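Local coordinates for protein glycogen synthase (PDB 6GNF) that belongs to the bacterial glycogen and starch synthases, two-domain glycosyltransferases of the GT-B fold, and holds ADP and a glycan in the cleft between its domains, at residues A[43-56]-A[525-537]. Numbering follows the deposited sequence.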
loop_
_atom_site.group_PDB
_atom_site.type_symbol
_atom_site.label_atom_id
_atom_site.label_comp_id
_atom_site.label_asym_id
_atom_site.label_seq_id
_atom_site.Cartn_x
_atom_site.Cartn_y
_atom_site.Cartn_z
ATOM N N VAL A 43 0.194 1.130 6.869
ATOM C CA VAL A 43 -0.385 0.014 7.614
ATOM C C VAL A 43 0.617 -0.531 8.638
ATOM O O VAL A 43 0.270 -0.722 9.809
ATOM C CB VAL A 43 -0.840 -1.125 6.683
ATOM C CG1 VAL A 43 -1.299 -2.323 7.499
ATOM C CG2 VAL A 43 -1.957 -0.649 5.746
ATOM N N THR A 44 1.862 -0.734 8.221
ATOM C CA THR A 44 2.876 -1.281 9.135
ATOM C C THR A 44 3.313 -0.274 10.211
ATOM O O THR A 44 3.964 -0.647 11.196
ATOM C CB THR A 44 4.109 -1.841 8.389
ATOM O OG1 THR A 44 4.713 -0.815 7.611
ATOM C CG2 THR A 44 3.683 -2.920 7.452
ATOM N N GLU A 45 2.922 0.988 10.051
ATOM C CA GLU A 45 3.048 1.955 11.131
ATOM C C GLU A 45 1.849 1.862 12.072
ATOM O O GLU A 45 2.026 1.668 13.267
ATOM C CB GLU A 45 3.158 3.376 10.581
ATOM C CG GLU A 45 3.367 4.423 11.670
ATOM C CD GLU A 45 3.293 5.858 11.176
ATOM O OE1 GLU A 45 3.137 6.081 9.965
ATOM O OE2 GLU A 45 3.403 6.778 12.001
ATOM N N GLY A 46 0.647 2.011 11.519
ATOM C CA GLY A 46 -0.566 2.178 12.312
ATOM C C GLY A 46 -1.100 0.955 13.026
ATOM O O GLY A 46 -1.495 1.029 14.185
ATOM N N LEU A 47 -1.130 -0.172 12.328
ATOM C CA LEU A 47 -1.686 -1.397 12.903
ATOM C C LEU A 47 -0.828 -1.905 14.074
ATOM O O LEU A 47 -1.368 -2.186 15.143
ATOM C CB LEU A 47 -1.906 -2.462 11.813
ATOM C CG LEU A 47 -2.341 -3.868 12.243
ATOM C CD1 LEU A 47 -3.563 -3.837 13.156
ATOM C CD2 LEU A 47 -2.610 -4.736 11.018
ATOM N N PRO A 48 0.503 -1.982 13.902
ATOM C CA PRO A 48 1.330 -2.382 15.053
ATOM C C PRO A 48 1.215 -1.462 16.260
ATOM O O PRO A 48 1.224 -1.948 17.391
ATOM C CB PRO A 48 2.750 -2.350 14.479
ATOM C CG PRO A 48 2.545 -2.714 13.052
ATOM C CD PRO A 48 1.309 -1.939 12.671
ATOM N N GLU A 49 1.101 -0.153 16.031
ATOM C CA GLU A 49 0.929 0.797 17.131
ATOM C C GLU A 49 -0.368 0.546 17.887
ATOM O O GLU A 49 -0.395 0.619 19.106
ATOM C CB GLU A 49 1.010 2.248 16.640
ATOM C CG GLU A 49 2.440 2.688 16.353
ATOM C CD GLU A 49 2.590 4.111 15.834
ATOM O OE1 GLU A 49 3.714 4.445 15.396
ATOM O OE2 GLU A 49 1.603 4.872 15.792
ATOM N N GLU A 50 -1.431 0.205 17.165
ATOM C CA GLU A 50 -2.726 -0.073 17.799
ATOM C C GLU A 50 -2.653 -1.377 18.588
ATOM O O GLU A 50 -3.166 -1.473 19.689
ATOM C CB GLU A 50 -3.843 -0.139 16.751
ATOM C CG GLU A 50 -5.231 -0.435 17.314
ATOM C CD GLU A 50 -5.761 0.649 18.247
ATOM O OE1 GLU A 50 -5.272 1.799 18.169
ATOM O OE2 GLU A 50 -6.669 0.350 19.070
ATOM N N LEU A 51 -1.990 -2.374 18.024
ATOM C CA LEU A 51 -1.821 -3.657 18.709
ATOM C C LEU A 51 -1.013 -3.524 19.994
ATOM O O LEU A 51 -1.285 -4.228 20.964
ATOM C CB LEU A 51 -1.180 -4.678 17.766
ATOM C CG LEU A 51 -2.088 -5.105 16.603
ATOM C CD1 LEU A 51 -1.312 -5.820 15.517
ATOM C CD2 LEU A 51 -3.216 -5.994 17.092
ATOM N N ALA A 52 0.003 -2.662 19.980
ATOM C CA ALA A 52 0.785 -2.377 21.189
ATOM C C ALA A 52 -0.054 -1.662 22.228
ATOM O O ALA A 52 0.060 -1.944 23.413
ATOM C CB ALA A 52 2.010 -1.545 20.842
ATOM N N LYS A 53 -0.890 -0.738 21.764
ATOM C CA LYS A 53 -1.804 0.020 22.619
ATOM C C LYS A 53 -2.750 -0.910 23.383
ATOM O O LYS A 53 -2.906 -0.785 24.576
ATOM C CB LYS A 53 -2.590 1.014 21.759
ATOM C CG LYS A 53 -2.983 2.306 22.458
ATOM C CD LYS A 53 -3.138 3.453 21.460
ATOM C CE LYS A 53 -4.480 3.412 20.740
ATOM N NZ LYS A 53 -5.582 4.019 21.552
ATOM N N ILE A 54 -3.290 -1.913 22.699
ATOM C CA ILE A 54 -4.141 -2.934 23.320
ATOM C C ILE A 54 -3.381 -3.769 24.358
ATOM O O ILE A 54 -4.007 -4.338 25.242
ATOM C CB ILE A 54 -4.709 -3.912 22.262
ATOM C CG1 ILE A 54 -5.645 -3.206 21.293
ATOM C CG2 ILE A 54 -5.475 -5.058 22.922
ATOM C CD1 ILE A 54 -5.847 -3.992 20.013
ATOM N N GLY A 55 -2.055 -3.841 24.251
ATOM C CA GLY A 55 -1.241 -4.545 25.244
ATOM C C GLY A 55 -0.399 -5.693 24.724
ATOM O O GLY A 55 0.239 -6.384 25.505
ATOM N N HIS A 56 -0.367 -5.905 23.414
ATOM C CA HIS A 56 0.423 -7.005 22.860
ATOM C C HIS A 56 1.865 -6.571 22.624
ATOM O O HIS A 56 2.158 -5.373 22.557
ATOM C CB HIS A 56 -0.219 -7.535 21.578
ATOM C CG HIS A 56 -1.653 -7.917 21.758
ATOM N ND1 HIS A 56 -2.045 -8.969 22.552
ATOM C CD2 HIS A 56 -2.791 -7.362 21.282
ATOM C CE1 HIS A 56 -3.363 -9.056 22.552
ATOM N NE2 HIS A 56 -3.841 -8.091 21.788
ATOM N N TRP A 525 -7.748 2.455 13.624
ATOM C CA TRP A 525 -7.317 1.061 13.668
ATOM C C TRP A 525 -8.011 0.219 14.745
ATOM O O TRP A 525 -7.854 -0.992 14.777
ATOM C CB TRP A 525 -5.798 0.987 13.835
ATOM C CG TRP A 525 -5.094 1.127 12.549
ATOM C CD1 TRP A 525 -4.373 2.198 12.119
ATOM C CD2 TRP A 525 -5.068 0.172 11.488
ATOM N NE1 TRP A 525 -3.885 1.962 10.854
ATOM C CE2 TRP A 525 -4.296 0.725 10.444
ATOM C CE3 TRP A 525 -5.613 -1.103 11.321
ATOM C CZ2 TRP A 525 -4.064 0.056 9.250
ATOM C CZ3 TRP A 525 -5.375 -1.776 10.133
ATOM C CH2 TRP A 525 -4.608 -1.193 9.110
ATOM N N LYS A 526 -8.775 0.861 15.618
ATOM C CA LYS A 526 -9.390 0.213 16.780
ATOM C C LYS A 526 -10.160 -1.072 16.439
ATOM O O LYS A 526 -9.806 -2.151 16.917
ATOM C CB LYS A 526 -10.294 1.226 17.484
ATOM C CG LYS A 526 -10.604 0.957 18.947
ATOM C CD LYS A 526 -10.837 2.280 19.686
ATOM C CE LYS A 526 -12.128 2.296 20.490
ATOM N NZ LYS A 526 -12.158 1.253 21.552
ATOM N N LYS A 527 -11.170 -0.962 15.578
ATOM C CA LYS A 527 -11.999 -2.114 15.194
ATOM C C LYS A 527 -11.280 -3.160 14.345
ATOM O O LYS A 527 -11.468 -4.352 14.581
ATOM C CB LYS A 527 -13.258 -1.660 14.456
ATOM C CG LYS A 527 -14.269 -0.963 15.345
ATOM C CD LYS A 527 -15.318 -0.248 14.512
ATOM C CE LYS A 527 -16.115 0.750 15.337
ATOM N NZ LYS A 527 -17.024 0.075 16.304
ATOM N N PRO A 528 -10.559 -2.729 13.299
ATOM C CA PRO A 528 -9.852 -3.750 12.531
ATOM C C PRO A 528 -8.751 -4.456 13.324
ATOM O O PRO A 528 -8.602 -5.671 13.195
ATOM C CB PRO A 528 -9.279 -2.978 11.334
ATOM C CG PRO A 528 -9.410 -1.545 11.674
ATOM C CD PRO A 528 -10.568 -1.434 12.609
ATOM N N ALA A 529 -8.038 -3.729 14.180
ATOM C CA ALA A 529 -6.986 -4.345 15.006
ATOM C C ALA A 529 -7.581 -5.456 15.853
ATOM O O ALA A 529 -6.988 -6.523 15.999
ATOM C CB ALA A 529 -6.323 -3.316 15.899
ATOM N N ALA A 530 -8.753 -5.190 16.417
ATOM C CA ALA A 530 -9.472 -6.182 17.215
ATOM C C ALA A 530 -9.786 -7.452 16.414
ATOM O O ALA A 530 -9.756 -8.549 16.957
ATOM C CB ALA A 530 -10.746 -5.578 17.778
ATOM N N LYS A 531 -10.076 -7.299 15.123
ATOM C CA LYS A 531 -10.313 -8.446 14.256
ATOM C C LYS A 531 -9.040 -9.232 14.010
ATOM O O LYS A 531 -9.080 -10.452 13.969
ATOM C CB LYS A 531 -10.876 -8.018 12.914
ATOM C CG LYS A 531 -12.291 -7.495 12.954
ATOM C CD LYS A 531 -12.719 -7.172 11.531
ATOM C CE LYS A 531 -13.886 -6.216 11.485
ATOM N NZ LYS A 531 -15.104 -6.874 12.021
ATOM N N TYR A 532 -7.921 -8.534 13.808
ATOM C CA TYR A 532 -6.620 -9.204 13.701
ATOM C C TYR A 532 -6.324 -10.018 14.968
ATOM O O TYR A 532 -5.924 -11.186 14.899
ATOM C CB TYR A 532 -5.492 -8.193 13.446
ATOM C CG TYR A 532 -5.348 -7.753 12.006
ATOM C CD1 TYR A 532 -4.575 -8.483 11.111
ATOM C CD2 TYR A 532 -5.965 -6.596 11.541
ATOM C CE1 TYR A 532 -4.439 -8.079 9.791
ATOM C CE2 TYR A 532 -5.831 -6.183 10.229
ATOM C CZ TYR A 532 -5.073 -6.920 9.356
ATOM O OH TYR A 532 -4.971 -6.463 8.051
ATOM N N VAL A 533 -6.570 -9.423 16.128
ATOM C CA VAL A 533 -6.323 -10.097 17.401
ATOM C C VAL A 533 -7.130 -11.389 17.482
ATOM O O VAL A 533 -6.614 -12.408 17.923
ATOM C CB VAL A 533 -6.652 -9.193 18.614
ATOM C CG1 VAL A 533 -6.661 -9.984 19.911
ATOM C CG2 VAL A 533 -5.647 -8.062 18.714
ATOM N N ASP A 534 -8.397 -11.348 17.071
ATOM C CA ASP A 534 -9.234 -12.561 17.062
ATOM C C ASP A 534 -8.658 -13.665 16.196
ATOM O O ASP A 534 -8.594 -14.816 16.618
ATOM C CB ASP A 534 -10.650 -12.253 16.591
ATOM C CG ASP A 534 -11.476 -11.563 17.662
ATOM O OD1 ASP A 534 -10.932 -11.333 18.768
ATOM O OD2 ASP A 534 -12.665 -11.253 17.411
ATOM N N ILE A 535 -8.259 -13.308 14.983
ATOM C CA ILE A 535 -7.622 -14.259 14.083
ATOM C C ILE A 535 -6.327 -14.797 14.681
ATOM O O ILE A 535 -6.120 -16.010 14.678
ATOM C CB ILE A 535 -7.412 -13.640 12.687
ATOM C CG1 ILE A 535 -8.746 -13.664 11.938
ATOM C CG2 ILE A 535 -6.370 -14.407 11.886
ATOM C CD1 ILE A 535 -8.854 -12.648 10.833
ATOM N N PHE A 536 -5.505 -13.910 15.245
ATOM C CA PHE A 536 -4.245 -14.324 15.867
ATOM C C PHE A 536 -4.480 -15.277 17.033
ATOM O O PHE A 536 -3.777 -16.275 17.163
ATOM C CB PHE A 536 -3.424 -13.118 16.353
ATOM C CG PHE A 536 -2.924 -12.208 15.255
ATOM C CD1 PHE A 536 -2.741 -12.656 13.953
ATOM C CD2 PHE A 536 -2.605 -10.890 15.547
ATOM C CE1 PHE A 536 -2.274 -11.797 12.968
ATOM C CE2 PHE A 536 -2.132 -10.030 14.565
ATOM C CZ PHE A 536 -1.964 -10.485 13.272
ATOM N N GLU A 537 -5.482 -14.992 17.855
ATOM C CA GLU A 537 -5.779 -15.837 19.016
ATOM C C GLU A 537 -6.223 -17.243 18.624
ATOM O O GLU A 537 -5.930 -18.200 19.333
ATOM C CB GLU A 537 -6.814 -15.182 19.930
ATOM C CG GLU A 537 -6.190 -14.186 20.899
ATOM C CD GLU A 537 -7.199 -13.274 21.583
ATOM O OE1 GLU A 537 -8.432 -13.406 21.355
ATOM O OE2 GLU A 537 -6.746 -12.395 22.350
#
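In this GT-B fold, the C-terminal helix packs across the first helix of the N-terminal Rossmann-like domain. Helices 43-54 and 526-537 cross at -73°, and their axes approach to 9.6 Å. Near the start of the latter, Trp-525 meets Leu-47. The indole lies flat on the helix backbone at Gly-46, whose C is 3.6 Å from Trp-525 CD1; the lack of a side chain there gives the ring room. Leu-47 CB stands over the six-membered ring of Trp-525, 3.8 Å from its centroid, in a CH-pi contact. With CG anti to the backbone N (chi1 174°), Leu-47 extends past the indole, and its CD2 rests over the face of Tyr-532, 3.7 Å from the ring centroid. Val-43 CG1 reaches Trp-525 CH2 at 3.8 Å. Val-43 also touches the bound AC1 unit, so this part of helix 39-54 borders the glycan pocket. Ala-529 is a knob in the hole of Leu-47, Glu-50, Leu-51 and Ile-54; Glu-50 CG comes within 3.4 Å of Ala-529 CB. Strand 23-27 adjoins the pair: Phe-26 touches Leu-47 and Leu-51, and Ile-24 touches Phe-536. At the far end Val-533 CG2 meets Leu-51 CD2 and, beyond the Schellman motif at Gly-55, His-56 NE2, each at 3.6 Å.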